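Local coordinates for 1-carboxybiuret hydrolase subunit AtzE (Pseudomonas sp., PDB 6C62), which hydrolyses 1-carboxybiuret to urea-1,3-dicarboxylate and ammonia, a step in the bacterial breakdown of the herbicide atrazine, at residues E122-H133 with D323-F332; T199-D207 with I304-H313. All coordinates share one frame; numbering follows the deposited sequence.

Interaction 1 of 2, residues E122-H133 with D323-F332; sequences EFAYGFTTENTH and DFEPLSVDRF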
loop_
_atom_site.group_PDB
_atom_site.type_symbol
_atom_site.label_atom_id
_atom_site.label_comp_id
_atom_site.label_asym_id
_atom_site.label_seq_id
_atom_site.Cartn_x
_atom_site.Cartn_y
_atom_site.Cartn_z
ATOM N N GLU A 122 -25.188 7.159 2.777
ATOM C CA GLU A 122 -24.210 8.222 3.100
ATOM C C GLU A 122 -22.788 7.708 3.077
ATOM O O GLU A 122 -22.468 6.752 3.723
ATOM C CB GLU A 122 -24.493 8.840 4.468
ATOM C CG GLU A 122 -23.391 9.804 4.850
ATOM C CD GLU A 122 -23.563 10.442 6.209
ATOM O OE1 GLU A 122 -23.014 9.827 7.190
ATOM O OE2 GLU A 122 -24.142 11.571 6.281
ATOM N N PHE A 123 -21.942 8.383 2.308
ATOM C CA PHE A 123 -20.536 8.086 2.204
ATOM C C PHE A 123 -20.248 6.692 1.728
ATOM O O PHE A 123 -19.152 6.182 1.926
ATOM C CB PHE A 123 -19.774 8.456 3.520
ATOM C CG PHE A 123 -19.681 9.936 3.793
ATOM C CD1 PHE A 123 -19.398 10.841 2.806
ATOM C CD2 PHE A 123 -19.868 10.437 5.079
ATOM C CE1 PHE A 123 -19.287 12.203 3.102
ATOM C CE2 PHE A 123 -19.750 11.761 5.369
ATOM C CZ PHE A 123 -19.457 12.662 4.373
ATOM N N ALA A 124 -21.249 6.080 1.080
ATOM C CA ALA A 124 -21.158 4.776 0.449
ATOM C C ALA A 124 -21.102 3.605 1.434
ATOM O O ALA A 124 -20.901 2.510 0.974
ATOM C CB ALA A 124 -19.971 4.712 -0.514
ATOM N N TYR A 125 -21.312 3.788 2.731
ATOM C CA TYR A 125 -21.219 2.668 3.693
ATOM C C TYR A 125 -22.599 2.088 3.992
ATOM O O TYR A 125 -23.312 2.578 4.875
ATOM C CB TYR A 125 -20.567 3.126 5.004
ATOM C CG TYR A 125 -19.893 2.045 5.881
ATOM C CD1 TYR A 125 -19.769 0.708 5.482
ATOM C CD2 TYR A 125 -19.307 2.397 7.093
ATOM C CE1 TYR A 125 -19.141 -0.227 6.276
ATOM C CE2 TYR A 125 -18.600 1.447 7.882
ATOM C CZ TYR A 125 -18.526 0.135 7.461
ATOM O OH TYR A 125 -17.904 -0.831 8.246
ATOM N N GLY A 126 -23.006 1.101 3.235
ATOM C CA GLY A 126 -24.356 0.482 3.407
ATOM C C GLY A 126 -24.793 -0.246 2.168
ATOM O O GLY A 126 -24.291 0.059 1.076
ATOM N N PHE A 127 -25.666 -1.237 2.312
ATOM C CA PHE A 127 -26.194 -1.975 1.166
ATOM C C PHE A 127 -27.675 -1.830 0.930
ATOM O O PHE A 127 -28.248 -2.651 0.216
ATOM C CB PHE A 127 -25.906 -3.441 1.377
ATOM C CG PHE A 127 -24.459 -3.789 1.251
ATOM C CD1 PHE A 127 -23.783 -3.529 0.069
ATOM C CD2 PHE A 127 -23.800 -4.411 2.272
ATOM C CE1 PHE A 127 -22.428 -3.829 -0.048
ATOM C CE2 PHE A 127 -22.443 -4.783 2.146
ATOM C CZ PHE A 127 -21.775 -4.467 0.987
ATOM N N THR A 128 -28.312 -0.808 1.491
ATOM C CA THR A 128 -29.787 -0.687 1.379
ATOM C C THR A 128 -30.361 0.660 0.915
ATOM O O THR A 128 -31.545 0.735 0.626
ATOM C CB THR A 128 -30.399 -1.005 2.733
ATOM O OG1 THR A 128 -30.036 0.020 3.682
ATOM C CG2 THR A 128 -29.936 -2.437 3.229
ATOM N N THR A 129 -29.535 1.697 0.804
ATOM C CA THR A 129 -29.962 3.056 0.432
ATOM C C THR A 129 -31.183 3.505 1.247
ATOM O O THR A 129 -32.210 3.914 0.704
ATOM C CB THR A 129 -30.203 3.221 -1.094
ATOM O OG1 THR A 129 -29.148 2.582 -1.796
ATOM C CG2 THR A 129 -30.215 4.737 -1.484
ATOM N N GLU A 130 -31.072 3.312 2.546
ATOM C CA GLU A 130 -31.998 3.843 3.517
ATOM C C GLU A 130 -31.339 5.063 4.145
ATOM O O GLU A 130 -30.747 4.995 5.230
ATOM C CB GLU A 130 -32.339 2.752 4.543
ATOM C CG GLU A 130 -33.173 1.618 3.899
ATOM C CD GLU A 130 -33.398 0.436 4.856
ATOM O OE1 GLU A 130 -32.437 -0.389 5.118
ATOM O OE2 GLU A 130 -34.561 0.342 5.323
ATOM N N ASN A 131 -31.401 6.164 3.441
ATOM C CA ASN A 131 -30.671 7.358 3.794
ATOM C C ASN A 131 -31.547 8.206 4.734
ATOM O O ASN A 131 -32.680 8.670 4.345
ATOM C CB ASN A 131 -30.304 8.111 2.506
ATOM C CG ASN A 131 -29.350 9.295 2.775
ATOM O OD1 ASN A 131 -29.664 10.214 3.599
ATOM N ND2 ASN A 131 -28.182 9.282 2.128
ATOM N N THR A 132 -31.066 8.455 5.941
ATOM C CA THR A 132 -31.838 9.256 6.912
ATOM C C THR A 132 -32.055 10.732 6.451
ATOM O O THR A 132 -33.099 11.297 6.697
ATOM C CB THR A 132 -31.180 9.214 8.319
ATOM O OG1 THR A 132 -31.113 7.873 8.758
ATOM C CG2 THR A 132 -31.928 10.039 9.398
ATOM N N HIS A 133 -31.111 11.341 5.759
ATOM C CA HIS A 133 -31.184 12.739 5.432
ATOM C C HIS A 133 -32.102 12.924 4.205
ATOM O O HIS A 133 -32.942 13.828 4.202
ATOM C CB HIS A 133 -29.834 13.328 5.088
ATOM C CG HIS A 133 -28.704 12.915 5.979
ATOM N ND1 HIS A 133 -28.716 13.107 7.333
ATOM C CD2 HIS A 133 -27.505 12.348 5.685
ATOM C CE1 HIS A 133 -27.589 12.665 7.853
ATOM N NE2 HIS A 133 -26.826 12.200 6.865
ATOM N N ASP A 323 -23.860 15.042 12.823
ATOM C CA ASP A 323 -24.233 15.289 11.430
ATOM C C ASP A 323 -24.074 14.126 10.483
ATOM O O ASP A 323 -24.504 14.235 9.332
ATOM C CB ASP A 323 -23.457 16.468 10.940
ATOM C CG ASP A 323 -23.880 17.799 11.619
ATOM O OD1 ASP A 323 -24.951 17.863 12.265
ATOM O OD2 ASP A 323 -23.139 18.773 11.474
ATOM N N PHE A 324 -23.533 12.996 10.957
ATOM C CA PHE A 324 -23.491 11.791 10.132
ATOM C C PHE A 324 -24.850 11.075 10.125
ATOM O O PHE A 324 -25.689 11.296 10.998
ATOM C CB PHE A 324 -22.397 10.818 10.644
ATOM C CG PHE A 324 -20.991 11.232 10.332
ATOM C CD1 PHE A 324 -20.393 12.299 10.977
ATOM C CD2 PHE A 324 -20.261 10.557 9.339
ATOM C CE1 PHE A 324 -19.091 12.642 10.698
ATOM C CE2 PHE A 324 -18.953 10.903 9.093
ATOM C CZ PHE A 324 -18.372 11.929 9.740
ATOM N N GLU A 325 -24.992 10.151 9.177
ATOM C CA GLU A 325 -26.059 9.142 9.116
ATOM C C GLU A 325 -26.054 8.302 10.394
ATOM O O GLU A 325 -25.086 7.583 10.660
ATOM C CB GLU A 325 -25.807 8.255 7.883
ATOM C CG GLU A 325 -26.570 6.941 7.811
ATOM C CD GLU A 325 -28.069 7.176 7.741
ATOM O OE1 GLU A 325 -28.514 7.593 6.654
ATOM O OE2 GLU A 325 -28.744 6.970 8.788
ATOM N N PRO A 326 -27.123 8.409 11.209
ATOM C CA PRO A 326 -27.128 7.606 12.497
ATOM C C PRO A 326 -27.047 6.106 12.299
ATOM O O PRO A 326 -26.537 5.425 13.157
ATOM C CB PRO A 326 -28.423 8.067 13.205
ATOM C CG PRO A 326 -28.596 9.470 12.678
ATOM C CD PRO A 326 -28.245 9.365 11.183
ATOM N N LEU A 327 -27.466 5.577 11.144
ATOM C CA LEU A 327 -27.325 4.118 10.889
ATOM C C LEU A 327 -25.934 3.635 10.594
ATOM O O LEU A 327 -25.712 2.449 10.540
ATOM C CB LEU A 327 -28.235 3.691 9.736
ATOM C CG LEU A 327 -29.755 3.858 10.089
ATOM C CD1 LEU A 327 -30.644 3.504 8.890
ATOM C CD2 LEU A 327 -30.147 3.022 11.341
ATOM N N SER A 328 -24.993 4.515 10.319
ATOM C CA SER A 328 -23.649 4.044 10.012
ATOM C C SER A 328 -22.580 4.741 10.788
ATOM O O SER A 328 -21.466 4.321 10.753
ATOM C CB SER A 328 -23.389 4.161 8.496
ATOM O OG SER A 328 -23.574 5.521 8.117
ATOM N N VAL A 329 -22.877 5.841 11.474
ATOM C CA VAL A 329 -21.830 6.566 12.161
ATOM C C VAL A 329 -21.075 5.697 13.196
ATOM O O VAL A 329 -19.860 5.834 13.342
ATOM C CB VAL A 329 -22.352 7.842 12.808
ATOM C CG1 VAL A 329 -23.235 7.536 14.002
ATOM C CG2 VAL A 329 -21.208 8.730 13.176
ATOM N N ASP A 330 -21.792 4.807 13.894
ATOM C CA ASP A 330 -21.155 3.926 14.867
ATOM C C ASP A 330 -20.284 2.859 14.216
ATOM O O ASP A 330 -19.294 2.414 14.829
ATOM C CB ASP A 330 -22.138 3.295 15.832
ATOM C CG ASP A 330 -23.023 4.380 16.535
ATOM O OD1 ASP A 330 -22.413 5.445 16.845
ATOM O OD2 ASP A 330 -24.288 4.180 16.675
ATOM N N ARG A 331 -20.572 2.544 12.952
ATOM C CA ARG A 331 -19.729 1.639 12.193
ATOM C C ARG A 331 -18.456 2.333 11.751
ATOM O O ARG A 331 -17.413 1.723 11.748
ATOM C CB ARG A 331 -20.493 1.095 10.981
ATOM C CG ARG A 331 -21.836 0.431 11.403
ATOM C CD ARG A 331 -22.499 -0.302 10.265
ATOM N NE ARG A 331 -21.605 -1.363 9.751
ATOM C CZ ARG A 331 -21.699 -1.915 8.546
ATOM N NH1 ARG A 331 -22.595 -1.440 7.678
ATOM N NH2 ARG A 331 -20.877 -2.898 8.202
ATOM N N PHE A 332 -18.548 3.596 11.363
ATOM C CA PHE A 332 -17.366 4.382 11.063
ATOM C C PHE A 332 -16.484 4.526 12.294
ATOM O O PHE A 332 -15.251 4.357 12.204
ATOM C CB PHE A 332 -17.721 5.798 10.489
ATOM C CG PHE A 332 -18.065 5.825 9.033
ATOM C CD1 PHE A 332 -17.185 5.384 8.071
ATOM C CD2 PHE A 332 -19.253 6.329 8.629
ATOM C CE1 PHE A 332 -17.501 5.463 6.709
ATOM C CE2 PHE A 332 -19.616 6.364 7.278
ATOM C CZ PHE A 332 -18.727 5.951 6.316
HETATM O O HOH W 1 -24.038 5.199 5.352
HETATM O O HOH W 2 -27.272 6.392 4.494
HETATM O O HOH W 3 -22.295 7.647 8.790
HETATM O O HOH W 4 -17.391 -0.906 10.978
#

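Interaction 2 of 2, residues T199-D207 with I304-H313; sequences TYPFVHSID and ITASEGGCLH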
loop_
_atom_site.group_PDB
_atom_site.type_symbol
_atom_site.label_atom_id
_atom_site.label_comp_id
_atom_site.label_asym_id
_atom_site.label_seq_id
_atom_site.Cartn_x
_atom_site.Cartn_y
_atom_site.Cartn_z
ATOM N N THR A 199 -14.330 11.715 -8.189
ATOM C CA THR A 199 -15.347 11.066 -7.391
ATOM C C THR A 199 -15.004 11.123 -5.897
ATOM O O THR A 199 -13.826 11.218 -5.493
ATOM C CB THR A 199 -15.622 9.608 -7.794
ATOM O OG1 THR A 199 -14.487 8.778 -7.484
ATOM C CG2 THR A 199 -15.948 9.538 -9.306
ATOM N N TYR A 200 -16.045 11.118 -5.070
ATOM C CA TYR A 200 -15.837 11.139 -3.614
ATOM C C TYR A 200 -15.530 9.694 -3.138
ATOM O O TYR A 200 -16.345 8.774 -3.343
ATOM C CB TYR A 200 -17.077 11.748 -2.920
ATOM C CG TYR A 200 -16.761 12.124 -1.487
ATOM C CD1 TYR A 200 -16.734 11.163 -0.501
ATOM C CD2 TYR A 200 -16.414 13.412 -1.156
ATOM C CE1 TYR A 200 -16.381 11.503 0.795
ATOM C CE2 TYR A 200 -16.040 13.775 0.140
ATOM C CZ TYR A 200 -16.046 12.829 1.119
ATOM O OH TYR A 200 -15.719 13.185 2.449
ATOM N N PRO A 201 -14.383 9.474 -2.534
ATOM C CA PRO A 201 -13.975 8.116 -2.198
ATOM C C PRO A 201 -14.532 7.544 -0.889
ATOM O O PRO A 201 -15.181 8.250 -0.073
ATOM C CB PRO A 201 -12.466 8.234 -2.090
ATOM C CG PRO A 201 -12.262 9.580 -1.560
ATOM C CD PRO A 201 -13.370 10.441 -2.121
ATOM N N PHE A 202 -14.374 6.242 -0.764
ATOM C CA PHE A 202 -14.826 5.516 0.437
ATOM C C PHE A 202 -13.613 4.742 0.935
ATOM O O PHE A 202 -13.071 5.063 2.000
ATOM C CB PHE A 202 -16.055 4.668 0.074
ATOM C CG PHE A 202 -16.529 3.710 1.137
ATOM C CD1 PHE A 202 -16.475 4.059 2.523
ATOM C CD2 PHE A 202 -17.066 2.484 0.768
ATOM C CE1 PHE A 202 -16.916 3.184 3.497
ATOM C CE2 PHE A 202 -17.533 1.569 1.764
ATOM C CZ PHE A 202 -17.455 1.937 3.118
ATOM N N VAL A 203 -13.178 3.754 0.181
ATOM C CA VAL A 203 -12.000 2.903 0.533
ATOM C C VAL A 203 -11.045 2.983 -0.649
ATOM O O VAL A 203 -11.263 2.378 -1.691
ATOM C CB VAL A 203 -12.434 1.454 0.791
ATOM C CG1 VAL A 203 -11.262 0.554 1.207
ATOM C CG2 VAL A 203 -13.576 1.398 1.786
ATOM N N HIS A 204 -9.970 3.725 -0.499
ATOM C CA HIS A 204 -9.000 3.877 -1.579
ATOM C C HIS A 204 -8.486 2.507 -2.096
ATOM O O HIS A 204 -8.279 2.307 -3.302
ATOM C CB HIS A 204 -7.797 4.713 -1.069
ATOM C CG HIS A 204 -8.125 6.117 -0.708
ATOM N ND1 HIS A 204 -7.571 6.756 0.394
ATOM C CD2 HIS A 204 -8.882 7.040 -1.359
ATOM C CE1 HIS A 204 -8.008 8.016 0.396
ATOM N NE2 HIS A 204 -8.814 8.203 -0.647
ATOM N N SER A 205 -8.293 1.570 -1.180
ATOM C CA SER A 205 -7.765 0.249 -1.539
ATOM C C SER A 205 -8.773 -0.675 -2.277
ATOM O O SER A 205 -8.385 -1.757 -2.769
ATOM C CB SER A 205 -7.292 -0.499 -0.266
ATOM O OG SER A 205 -6.099 0.016 0.324
ATOM N N ILE A 206 -10.075 -0.335 -2.291
ATOM C CA ILE A 206 -11.074 -1.265 -2.840
ATOM C C ILE A 206 -12.145 -0.668 -3.738
ATOM O O ILE A 206 -12.810 -1.410 -4.463
ATOM C CB ILE A 206 -11.748 -2.104 -1.695
ATOM C CG1 ILE A 206 -10.747 -2.617 -0.631
ATOM C CG2 ILE A 206 -12.450 -3.319 -2.262
ATOM C CD1 ILE A 206 -11.429 -3.306 0.537
ATOM N N ASP A 207 -12.346 0.651 -3.765
ATOM C CA ASP A 207 -13.438 1.237 -4.576
ATOM C C ASP A 207 -13.307 0.946 -6.046
ATOM O O ASP A 207 -12.226 1.141 -6.609
ATOM C CB ASP A 207 -13.522 2.782 -4.482
ATOM C CG ASP A 207 -13.854 3.315 -3.101
ATOM O OD1 ASP A 207 -14.418 2.597 -2.274
ATOM O OD2 ASP A 207 -13.502 4.546 -2.887
ATOM N N ILE A 304 -10.407 -3.758 6.280
ATOM C CA ILE A 304 -9.796 -2.655 5.531
ATOM C C ILE A 304 -10.811 -1.549 5.248
ATOM O O ILE A 304 -10.519 -0.413 5.340
ATOM C CB ILE A 304 -9.179 -3.207 4.235
ATOM C CG1 ILE A 304 -7.894 -3.957 4.624
ATOM C CG2 ILE A 304 -8.840 -2.133 3.208
ATOM C CD1 ILE A 304 -7.344 -4.882 3.541
ATOM N N THR A 305 -12.016 -1.943 4.914
ATOM C CA THR A 305 -13.106 -1.017 4.595
ATOM C C THR A 305 -13.400 -0.129 5.793
ATOM O O THR A 305 -13.485 1.077 5.651
ATOM C CB THR A 305 -14.368 -1.784 4.166
ATOM O OG1 THR A 305 -14.129 -2.359 2.856
ATOM C CG2 THR A 305 -15.566 -0.886 4.137
ATOM N N ALA A 306 -13.598 -0.751 6.950
ATOM C CA ALA A 306 -13.999 0.007 8.121
ATOM C C ALA A 306 -12.909 0.997 8.555
ATOM O O ALA A 306 -13.202 2.092 8.919
ATOM C CB ALA A 306 -14.346 -0.928 9.265
ATOM N N SER A 307 -11.654 0.553 8.584
ATOM C CA SER A 307 -10.587 1.463 8.986
ATOM C C SER A 307 -10.320 2.580 7.952
ATOM O O SER A 307 -10.160 3.743 8.362
ATOM C CB SER A 307 -9.328 0.678 9.294
ATOM O OG SER A 307 -9.539 0.052 10.546
ATOM N N GLU A 308 -10.210 2.225 6.681
ATOM C CA GLU A 308 -9.903 3.231 5.682
ATOM C C GLU A 308 -11.114 4.212 5.536
ATOM O O GLU A 308 -10.908 5.383 5.485
ATOM C CB GLU A 308 -9.594 2.626 4.315
ATOM C CG GLU A 308 -8.237 2.026 4.192
ATOM C CD GLU A 308 -7.787 1.615 2.759
ATOM O OE1 GLU A 308 -8.285 2.132 1.734
ATOM O OE2 GLU A 308 -6.831 0.756 2.656
ATOM N N GLY A 309 -12.366 3.700 5.497
ATOM C CA GLY A 309 -13.526 4.612 5.408
ATOM C C GLY A 309 -13.712 5.451 6.674
ATOM O O GLY A 309 -13.944 6.643 6.601
ATOM N N GLY A 310 -13.588 4.843 7.846
ATOM C CA GLY A 310 -13.686 5.604 9.085
ATOM C C GLY A 310 -12.624 6.663 9.216
ATOM O O GLY A 310 -12.942 7.836 9.566
ATOM N N CYS A 311 -11.354 6.301 8.983
ATOM C CA CYS A 311 -10.266 7.257 9.138
ATOM C C CYS A 311 -10.334 8.379 8.131
ATOM O O CYS A 311 -9.928 9.480 8.409
ATOM C CB CYS A 311 -8.909 6.573 9.139
ATOM S SG CYS A 311 -8.807 5.512 10.645
ATOM N N LEU A 312 -10.854 8.118 6.951
ATOM C CA LEU A 312 -11.076 9.164 5.972
ATOM C C LEU A 312 -11.920 10.310 6.532
ATOM O O LEU A 312 -11.768 11.423 6.086
ATOM C CB LEU A 312 -11.821 8.631 4.767
ATOM C CG LEU A 312 -11.759 9.408 3.445
ATOM C CD1 LEU A 312 -10.350 9.353 2.894
ATOM C CD2 LEU A 312 -12.725 8.751 2.461
ATOM N N HIS A 313 -12.846 9.999 7.444
ATOM C CA HIS A 313 -13.790 10.995 7.982
ATOM C C HIS A 313 -13.451 11.367 9.432
ATOM O O HIS A 313 -14.286 11.914 10.161
ATOM C CB HIS A 313 -15.193 10.390 7.931
ATOM C CG HIS A 313 -15.682 10.156 6.542
ATOM N ND1 HIS A 313 -16.087 11.184 5.737
ATOM C CD2 HIS A 313 -15.783 9.030 5.805
ATOM C CE1 HIS A 313 -16.454 10.704 4.568
ATOM N NE2 HIS A 313 -16.253 9.400 4.564
HETATM O O HOH W 5 -16.767 7.959 2.061
#

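Interaction 1 of 2, residues E122-H133 with D323-F332
Glu-122 reaches across to the start of 323-332, where the backbone N of Glu-325 donates a nearly straight bond (170°) to its OE1 at 2.8 Å, coming from above the carboxylate plane. Its other oxygen, OE2, takes a bond from NE2 of His-133, so one carboxylate ties the far end of its own segment to the facing loop. Water 3 joins OE1 to the Ser-328 hydroxyl. Phe-123 sets CE2 against CE2 of Phe-324, the rings oblique, and lays its CB near CZ of Phe-332.

Tyr-125 is gripped twice. Its ring slides along Phe-332, presenting its edge to that face with CD2 3.6 Å from CE1 of Phe-332. Over one face of the tyrosine lies the guanidinium of Arg-331, stacked at 30° in an off-centre cation-pi contact, with Arg-331 CZ 4.3 Å from the ring centroid. The Tyr-125 side chain is about 7 Å from that of Ser-150 and about 8 Å from that of Ser-174, probable charge-relay and acyl-ester residues, consistent with a wall near the amidase site.

At Thr-132 the roles reverse, and Glu-325 becomes the acceptor. Bent at chi2 (63°), its chain turns the carboxylate so that both syn lone pairs serve one residue: OE1 receives the backbone N of Thr-132 at 2.8 Å, and OE2 its OG1 at 2.5 Å. The anti lone pair of OE2 takes Leu-327 N. An alanine here would probably leave the backbone N of Thr-132 and of Leu-327, and the threonine hydroxyl, without this acceptor.

In the fold, residues 122-125 and the turn after short strand 130-131 clasp the loop leading into helix 329-336 and its first turn; Phe-324 also packs on helix 314-319, and Tyr-125 on Ala-306 of helix 294-312.

Interaction 2 of 2, residues T199-D207 with I304-H313
Val-203 and Phe-202 press against one side of helix 294-312 at Thr-305 and Gly-309. The valine's CG2 lies 3.8 Å from CG2 of Thr-305, while CZ of the Phe-202 ring comes to 3.5 Å from the same methyl. Phe-202 CG stands anti to the backbone N (chi1 172°), which carries the ring back past Gly-309; a side chain on that glycine would run into CE1 of Phe-202, so its bareness lets the loop come close. Phe-202 O also receives a CA-H...O contact from Gly-309. Around this centre, Ile-206 CD1 meets CG2 of Ile-304, and Leu-312 spreads its two methyls, CD2 against the carbonyl oxygens of Pro-201 and Phe-202 and CD1 at 3.7 Å from CE1 of His-204.

At one polar edge, Glu-308 holds Ser-205 in a two-pronged grip through syn lone pairs: OE1 accepts the backbone N at 3.0 Å (161°), and OE2 accepts Ser-205 OG at 2.6 Å. Tyr-343 OH adds a further bond to OE2. At the other end, water 5, in the plane of the Tyr-200 ring at its edge, bridges Pro-201 O and His-313 NE2, and Tyr-200 OH comes to 3.3 Å from His-313 CE1.

The arrangement is a helix flank receiving the loop between strands 185-188 and 208-213 of the amidase fold. Phe-202 lies about 6 Å, side chain to side chain, from Ser-150 and Ser-174, which places the loop beside the probable active site.

How the interactions relate
Interactions 1 and 2 illustrate how separate pieces of one chain converge beside the probable catalytic centre. Their centres lie 14 Å apart on the same side of the chain's centre, and the order along it is 122-133, 199-207, 304-313, 323-332, so that the second contact falls between the two halves of the first. Aromatic rings join them: Phe-123 CG comes within 3.4 Å of His-313 CE1, and Tyr-125 CD1 within 3.5 Å of Phe-202 CZ. Helix 294-312 carries 304-312, and the start of helix 329-336 closes 323-332, with helix 314-319 between them in sequence. Touching each other, Tyr-125 and Phe-202 bring both contacts within about 6 to 8 Å, side chain to side chain, of the serines probably serving catalysis.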